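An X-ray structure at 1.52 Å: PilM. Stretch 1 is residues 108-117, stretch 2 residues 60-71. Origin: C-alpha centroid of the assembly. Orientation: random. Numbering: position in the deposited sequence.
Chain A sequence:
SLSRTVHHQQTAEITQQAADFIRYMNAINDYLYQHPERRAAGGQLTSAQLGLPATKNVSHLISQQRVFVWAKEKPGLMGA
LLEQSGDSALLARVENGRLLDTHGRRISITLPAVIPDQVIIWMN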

ATOM      1  N   SER A 108       4.222   9.473 -15.395  1.00 11.43           N
ATOM      2  CA  SER A 108       3.150   9.660 -16.378  1.00 11.42           C
ATOM      3  C   SER A 108       2.477   8.356 -16.765  1.00 11.90           C
ATOM      4  O   SER A 108       2.579   7.905 -17.910  1.00 11.67           O
ATOM      5  CB  SER A 108       3.684  10.420 -17.608  1.00 11.81           C
ATOM      6  OG  SER A 108       3.907  11.768 -17.206  1.00 16.40           O
ATOM      7  N   ILE A 109       1.791   7.760 -15.778  1.00 12.76           N
ATOM      8  CA  ILE A 109       0.949   6.560 -15.915  1.00 13.10           C
ATOM      9  C   ILE A 109      -0.423   7.064 -15.562  1.00 13.40           C
ATOM     10  O   ILE A 109      -0.543   7.906 -14.654  1.00 13.50           O
ATOM     11  CB  ILE A 109       1.317   5.501 -14.791  1.00 16.43           C
ATOM     12  CG1 ILE A 109       2.125   4.387 -15.369  1.00 44.84           C
ATOM     13  CG2 ILE A 109       0.083   4.918 -14.119  1.00 45.02           C
ATOM     14  CD1 ILE A 109       2.975   4.918 -16.333  1.00 18.64           C
ATOM     15  N   THR A 110      -1.457   6.563 -16.202  1.00 13.09           N
ATOM     16  CA  THR A 110      -2.807   6.878 -15.742  1.00 11.30           C
ATOM     17  C   THR A 110      -3.243   5.974 -14.586  1.00 13.08           C
ATOM     18  O   THR A 110      -3.321   4.766 -14.747  1.00 17.25           O
ATOM     19  CB  THR A 110      -3.852   6.725 -16.881  1.00 11.61           C
ATOM     20  OG1 THR A 110      -3.386   7.424 -18.047  1.00 20.65           O
ATOM     21  CG2 THR A 110      -5.230   7.267 -16.453  1.00 19.72           C
ATOM     22  N   LEU A 111      -3.534   6.576 -13.436  1.00 12.65           N
ATOM     23  CA  LEU A 111      -3.901   5.829 -12.254  1.00 13.09           C
ATOM     24  C   LEU A 111      -5.355   5.393 -12.310  1.00 13.60           C
ATOM     25  O   LEU A 111      -6.224   6.111 -12.813  1.00 12.51           O
ATOM     26  CB  LEU A 111      -3.725   6.711 -11.017  1.00 13.71           C
ATOM     27  CG  LEU A 111      -2.339   6.923 -10.499  1.00 19.34           C
ATOM     28  CD1 LEU A 111      -2.503   7.798  -9.283  1.00 16.04           C
ATOM     29  CD2 LEU A 111      -1.757   5.578 -10.071  1.00 15.90           C
ATOM     30  N   PRO A 112      -5.653   4.224 -11.710  1.00 13.22           N
ATOM     31  CA  PRO A 112      -7.074   3.899 -11.595  1.00 12.89           C
ATOM     32  C   PRO A 112      -7.795   5.004 -10.800  1.00 13.25           C
ATOM     33  O   PRO A 112      -7.290   5.482  -9.815  1.00 13.51           O
ATOM     34  CB  PRO A 112      -7.069   2.596 -10.769  1.00 13.16           C
ATOM     35  CG  PRO A 112      -5.757   1.960 -11.055  1.00 14.57           C
ATOM     36  CD  PRO A 112      -4.765   3.115 -11.311  1.00 13.62           C
ATOM     37  N   ALA A 113      -9.010   5.348 -11.197  1.00 11.80           N
ATOM     38  CA  ALA A 113      -9.735   6.442 -10.575  1.00 11.70           C
ATOM     39  C   ALA A 113     -10.176   6.121  -9.159  1.00 10.76           C
ATOM     40  O   ALA A 113     -10.618   7.007  -8.429  1.00 13.15           O
ATOM     41  CB  ALA A 113     -10.968   6.801 -11.401  1.00 13.02           C
ATOM     42  N   VAL A 114     -10.102   4.864  -8.760  1.00  9.80           N
ATOM     43  CA  VAL A 114     -10.512   4.520  -7.400  1.00  9.51           C
ATOM     44  C   VAL A 114      -9.394   4.582  -6.350  1.00 10.46           C
ATOM     45  O   VAL A 114      -9.635   4.256  -5.186  1.00 11.49           O
ATOM     46  CB  VAL A 114     -11.223   3.158  -7.364  1.00  9.90           C
ATOM     47  CG1 VAL A 114     -12.394   3.222  -8.288  1.00 11.75           C
ATOM     48  CG2 VAL A 114     -10.268   2.052  -7.771  1.00 13.94           C
ATOM     49  N   ILE A 115      -8.212   5.045  -6.737  1.00  9.75           N
ATOM     50  CA  ILE A 115      -7.176   5.269  -5.738  1.00 12.14           C
ATOM     51  C   ILE A 115      -7.256   6.698  -5.201  1.00 12.28           C
ATOM     52  O   ILE A 115      -7.229   7.653  -5.976  1.00 12.98           O
ATOM     53  CB  ILE A 115      -5.851   5.008  -6.332  1.00 12.73           C
ATOM     54  CG1 ILE A 115      -5.834   3.550  -6.838  1.00 16.02           C
ATOM     55  CG2 ILE A 115      -4.797   5.278  -5.272  1.00 15.14           C
ATOM     56  CD1 ILE A 115      -4.621   3.233  -7.575  1.00 15.98           C
ATOM     57  N   PRO A 116      -7.359   6.853  -3.881  1.00 11.40           N
ATOM     58  CA  PRO A 116      -7.506   8.214  -3.349  1.00 12.80           C
ATOM     59  C   PRO A 116      -6.178   8.994  -3.312  1.00 12.93           C
ATOM     60  O   PRO A 116      -5.108   8.400  -3.448  1.00 11.73           O
ATOM     61  CB  PRO A 116      -8.054   7.995  -1.915  1.00 14.06           C
ATOM     62  CG  PRO A 116      -7.931   6.491  -1.655  1.00 15.74           C
ATOM     63  CD  PRO A 116      -7.270   5.837  -2.811  1.00 13.68           C
ATOM     64  N   ASP A 117      -6.289  10.314  -3.166  1.00 12.17           N
ATOM     65  CA  ASP A 117      -5.143  11.172  -2.998  1.00 13.38           C
ATOM     66  C   ASP A 117      -4.585  10.998  -1.590  1.00 12.94           C
ATOM     67  O   ASP A 117      -5.257  10.458  -0.700  1.00 12.40           O
ATOM     68  CB  ASP A 117      -5.561  12.623  -3.195  1.00 16.81           C
ATOM     69  CG  ASP A 117      -5.794  12.957  -4.635  1.00 21.21           C
ATOM     70  OD1 ASP A 117      -5.194  12.274  -5.502  1.00 19.37           O
ATOM     71  OD2 ASP A 117      -6.593  13.891  -4.904  1.00 20.13           O
TER
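Stretch 2 (60-71) HLISQQRVFVWA

Stretch 2 is a beta hairpin. One strand takes in residues 60-63 and begins earlier in the chain; the other takes in residues 66-71 and continues later. A type I' turn from S63 to R66 joins them. The two arms are paired by backbone hydrogen bonds: L61 N to F68 O and F68 N to L61 O, both 2.9 Å, then S63 N to R66 O at 2.9 Å and R66 N to S63 O at 3.0 Å. Side chains alternate along the strands. The CA-to-CB bonds of L61, S63, R66, F68 and W70 point toward stretch 1, while those of I62 and V69 point away.

Stretch 1 is an irregular segment with a type I beta turn from P112 to I115, with a hydrogen bond from I115 N to P112 O of 3.2 Å. It lies over one side-chain face of the hairpin and runs roughly the same way as strand 66-71, from R66 at I109 to W70 at P116. No hydrogen bond joins the two stretches, so the backbone of stretch 1 does not extend the sheet. The CA atoms stay well apart, with P112 CA 7.0 Å from S63 CA and I115 CA 8.2 Å from W70 CA. Side chains fill the gap. The buried surface is 456 Å², both sides summed.

S108 makes no contact. I109 points toward the hairpin near its turn, and its CG1 lies 3.6 Å from R66 NH2. This is a packing contact against the guanidinium, as the isoleucine has no polar side-chain atom to offer. T110 makes no contact.

L111 starts away from stretch 2, but its end comes back. Its CD2 reaches F68 CE1 at 3.8 Å.

P112 points toward the hairpin and touches both strands. Its CB is 3.7 Å from L61 CD2, and its CG is 3.7 Å from S63 CB. Its CD is 3.6 Å from F68 CZ and lies over one face of the phenyl ring, with P112 CD 4.0 Å from the F68 ring centroid and 27° off the normal. This is a CH-pi contact.

A113 points away and makes no contact. The turn brings V114 back beside the first strand, where V114 CG2 packs on L61 CD2 at 3.6 Å. L61 thus meets both P112 and V114 through the same methyl.

I115 is buried. Its CA-to-CB bond points sideways, but the side chain (chi1 m, chi2 t) brings its end nearer, against two aromatic rings. I115 CD1 is 3.7 Å from F68 CD1. I115 CG1 is 3.9 Å from W70 CZ3 and sits over the face of the indole, 4.1 Å from the centroid of the six-membered ring and 19° off its normal, a second CH-pi contact.

P116 closes the contact. Its CD is 3.4 Å from W70 NE1 and 3.9 Å from W70 CE2. W70 has the largest area covered by the other stretch, 72 Å², followed by F68 with 61 Å². D117 is out of reach.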

ATOM      1  N   HIS A  60      -5.869  -2.683  -1.876  1.00  8.16           N
ATOM      2  CA  HIS A  60      -5.236  -3.043  -3.100  1.00  8.26           C
ATOM      3  C   HIS A  60      -6.180  -3.211  -4.272  1.00  9.15           C
ATOM      4  O   HIS A  60      -7.403  -3.269  -4.130  1.00  9.72           O
ATOM      5  CB  HIS A  60      -4.316  -4.258  -2.919  1.00 10.28           C
ATOM      6  CG  HIS A  60      -5.003  -5.587  -3.093  1.00 10.94           C
ATOM      7  ND1 HIS A  60      -5.694  -6.189  -2.064  1.00 11.68           N
ATOM      8  CD2 HIS A  60      -5.016  -6.476  -4.131  1.00 10.92           C
ATOM      9  CE1 HIS A  60      -6.170  -7.360  -2.479  1.00 11.20           C
ATOM     10  NE2 HIS A  60      -5.771  -7.557  -3.725  1.00 12.70           N
ATOM     11  N   LEU A  61      -5.585  -3.183  -5.453  1.00  8.35           N
ATOM     12  CA  LEU A  61      -6.382  -3.311  -6.662  1.00  8.68           C
ATOM     13  C   LEU A  61      -5.453  -3.743  -7.772  1.00  8.08           C
ATOM     14  O   LEU A  61      -4.324  -3.290  -7.857  1.00 10.11           O
ATOM     15  CB  LEU A  61      -7.066  -1.995  -7.084  1.00  9.45           C
ATOM     16  CG  LEU A  61      -7.652  -1.934  -8.517  1.00 10.50           C
ATOM     17  CD1 LEU A  61      -8.977  -2.686  -8.558  1.00 11.20           C
ATOM     18  CD2 LEU A  61      -7.846  -0.455  -8.843  1.00 10.74           C
ATOM     19  N   ILE A  62      -5.893  -4.724  -8.555  1.00  5.88           N
ATOM     20  CA  ILE A  62      -5.203  -5.071  -9.789  1.00  7.01           C
ATOM     21  C   ILE A  62      -5.921  -4.408 -10.970  1.00  8.60           C
ATOM     22  O   ILE A  62      -7.127  -4.569 -11.120  1.00  8.79           O
ATOM     23  CB  ILE A  62      -5.171  -6.598 -10.014  1.00  7.67           C
ATOM     24  CG1 ILE A  62      -4.549  -7.302  -8.785  1.00  8.91           C
ATOM     25  CG2 ILE A  62      -4.463  -6.894 -11.353  1.00 10.18           C
ATOM     26  CD1 ILE A  62      -4.859  -8.818  -8.709  1.00  8.31           C
ATOM     27  N   SER A  63      -5.194  -3.624 -11.761  1.00  8.10           N
ATOM     28  CA  SER A  63      -5.790  -2.879 -12.880  1.00  8.56           C
ATOM     29  C   SER A  63      -4.804  -2.770 -14.022  1.00  9.59           C
ATOM     30  O   SER A  63      -3.624  -2.484 -13.811  1.00  9.55           O
ATOM     31  CB  SER A  63      -6.154  -1.477 -12.404  1.00 10.89           C
ATOM     32  OG  SER A  63      -6.784  -0.763 -13.470  1.00 14.44           O
ATOM     33  N   GLN A  64      -5.265  -3.086 -15.220  1.00 10.39           N
ATOM     34  CA  GLN A  64      -4.388  -3.079 -16.365  1.00 11.76           C
ATOM     35  C   GLN A  64      -3.094  -3.885 -16.066  1.00 10.43           C
ATOM     36  O   GLN A  64      -1.970  -3.509 -16.440  1.00 11.23           O
ATOM     37  CB  GLN A  64      -4.053  -1.640 -16.757  1.00 16.26           C
ATOM     38  CG  GLN A  64      -5.340  -0.830 -17.087  1.00 29.00           C
ATOM     39  CD  GLN A  64      -6.078  -1.339 -18.339  1.00 21.46           C
ATOM     40  OE1 GLN A  64      -7.126  -2.006 -18.248  1.00 30.02           O
ATOM     41  NE2 GLN A  64      -5.528  -1.016 -19.522  1.00 29.34           N
ATOM     42  N   GLN A  65      -3.312  -5.032 -15.442  1.00  8.98           N
ATOM     43  CA  GLN A  65      -2.220  -6.005 -15.135  1.00  8.70           C
ATOM     44  C   GLN A  65      -1.116  -5.521 -14.171  1.00  8.19           C
ATOM     45  O   GLN A  65      -0.088  -6.182 -14.009  1.00 10.94           O
ATOM     46  CB  GLN A  65      -1.602  -6.561 -16.412  1.00 10.68           C
ATOM     47  CG  GLN A  65      -2.660  -7.104 -17.416  1.00 14.56           C
ATOM     48  CD  GLN A  65      -2.013  -7.557 -18.675  1.00 13.78           C
ATOM     49  OE1 GLN A  65      -1.064  -8.345 -18.636  1.00 16.90           O
ATOM     50  NE2 GLN A  65      -2.418  -6.968 -19.781  1.00 14.94           N
ATOM     51  N   ARG A  66      -1.353  -4.415 -13.480  1.00  7.58           N
ATOM     52  CA  ARG A  66      -0.421  -3.996 -12.439  1.00  9.67           C
ATOM     53  C   ARG A  66      -1.186  -4.041 -11.148  1.00  9.57           C
ATOM     54  O   ARG A  66      -2.395  -3.840 -11.139  1.00  8.87           O
ATOM     55  CB  ARG A  66       0.106  -2.587 -12.704  1.00 11.67           C
ATOM     56  CG  ARG A  66       1.046  -2.580 -13.928  1.00 12.78           C
ATOM     57  CD  ARG A  66       1.616  -1.207 -14.238  1.00 15.17           C
ATOM     58  NE  ARG A  66       0.600  -0.345 -14.826  1.00 15.43           N
ATOM     59  CZ  ARG A  66       0.867   0.603 -15.734  1.00 16.30           C
ATOM     60  NH1 ARG A  66      -0.135   1.317 -16.244  1.00 15.34           N
ATOM     61  NH2 ARG A  66       2.125   0.818 -16.121  1.00 15.50           N
ATOM     62  N   VAL A  67      -0.488  -4.273 -10.066  1.00  8.15           N
ATOM     63  CA  VAL A  67      -1.109  -4.265  -8.776  1.00  7.45           C
ATOM     64  C   VAL A  67      -0.656  -3.027  -7.999  1.00  7.75           C
ATOM     65  O   VAL A  67       0.536  -2.602  -8.028  1.00  8.70           O
ATOM     66  CB  VAL A  67      -0.749  -5.532  -7.954  1.00  7.27           C
ATOM     67  CG1 VAL A  67       0.756  -5.691  -7.681  1.00  9.33           C
ATOM     68  CG2 VAL A  67      -1.564  -5.608  -6.625  1.00 10.07           C
ATOM     69  N   PHE A  68      -1.621  -2.473  -7.280  1.00  6.26           N
ATOM     70  CA  PHE A  68      -1.442  -1.245  -6.507  1.00  6.12           C
ATOM     71  C   PHE A  68      -1.858  -1.554  -5.065  1.00  7.49           C
ATOM     72  O   PHE A  68      -2.966  -2.130  -4.819  1.00  7.64           O
ATOM     73  CB  PHE A  68      -2.418  -0.179  -6.981  1.00  8.99           C
ATOM     74  CG  PHE A  68      -2.247   0.236  -8.407  1.00  8.59           C
ATOM     75  CD1 PHE A  68      -1.593   1.417  -8.731  1.00 10.65           C
ATOM     76  CD2 PHE A  68      -2.751  -0.572  -9.455  1.00 11.56           C
ATOM     77  CE1 PHE A  68      -1.413   1.790 -10.091  1.00 11.10           C
ATOM     78  CE2 PHE A  68      -2.566  -0.213 -10.764  1.00 10.47           C
ATOM     79  CZ  PHE A  68      -1.911   0.958 -11.091  1.00 13.67           C
ATOM     80  N   VAL A  69      -1.026  -1.132  -4.120  1.00  5.81           N
ATOM     81  CA  VAL A  69      -1.275  -1.358  -2.706  1.00  6.13           C
ATOM     82  C   VAL A  69      -1.043   0.000  -2.034  1.00  8.23           C
ATOM     83  O   VAL A  69      -0.042   0.683  -2.311  1.00  7.80           O
ATOM     84  CB  VAL A  69      -0.279  -2.387  -2.092  1.00  6.45           C
ATOM     85  CG1 VAL A  69      -0.475  -2.522  -0.591  1.00 11.37           C
ATOM     86  CG2 VAL A  69      -0.425  -3.707  -2.806  1.00 11.83           C
ATOM     87  N   TRP A  70      -1.970   0.414  -1.197  1.00  7.07           N
ATOM     88  CA  TRP A  70      -1.827   1.767  -0.656  1.00  5.83           C
ATOM     89  C   TRP A  70      -2.389   1.944   0.744  1.00  7.42           C
ATOM     90  O   TRP A  70      -3.230   1.148   1.233  1.00  7.27           O
ATOM     91  CB  TRP A  70      -2.492   2.782  -1.597  1.00  7.27           C
ATOM     92  CG  TRP A  70      -4.036   2.687  -1.700  1.00  7.95           C
ATOM     93  CD1 TRP A  70      -4.943   3.277  -0.887  1.00  8.23           C
ATOM     94  CD2 TRP A  70      -4.785   1.922  -2.654  1.00  6.57           C
ATOM     95  NE1 TRP A  70      -6.217   2.982  -1.301  1.00  8.41           N
ATOM     96  CE2 TRP A  70      -6.150   2.116  -2.369  1.00  8.02           C
ATOM     97  CE3 TRP A  70      -4.432   1.102  -3.730  1.00  8.31           C
ATOM     98  CZ2 TRP A  70      -7.138   1.527  -3.102  1.00  9.00           C
ATOM     99  CZ3 TRP A  70      -5.466   0.485  -4.466  1.00  8.16           C
ATOM    100  CH2 TRP A  70      -6.810   0.715  -4.127  1.00  8.95           C
ATOM    101  N   ALA A  71      -1.876   3.005   1.374  1.00  8.48           N
ATOM    102  CA  ALA A  71      -2.371   3.396   2.715  1.00  9.79           C
ATOM    103  C   ALA A  71      -2.367   4.903   2.858  1.00 10.22           C
ATOM    104  O   ALA A  71      -1.582   5.601   2.221  1.00 11.01           O
ATOM    105  CB  ALA A  71      -1.550   2.732   3.823  1.00 10.92           C
TER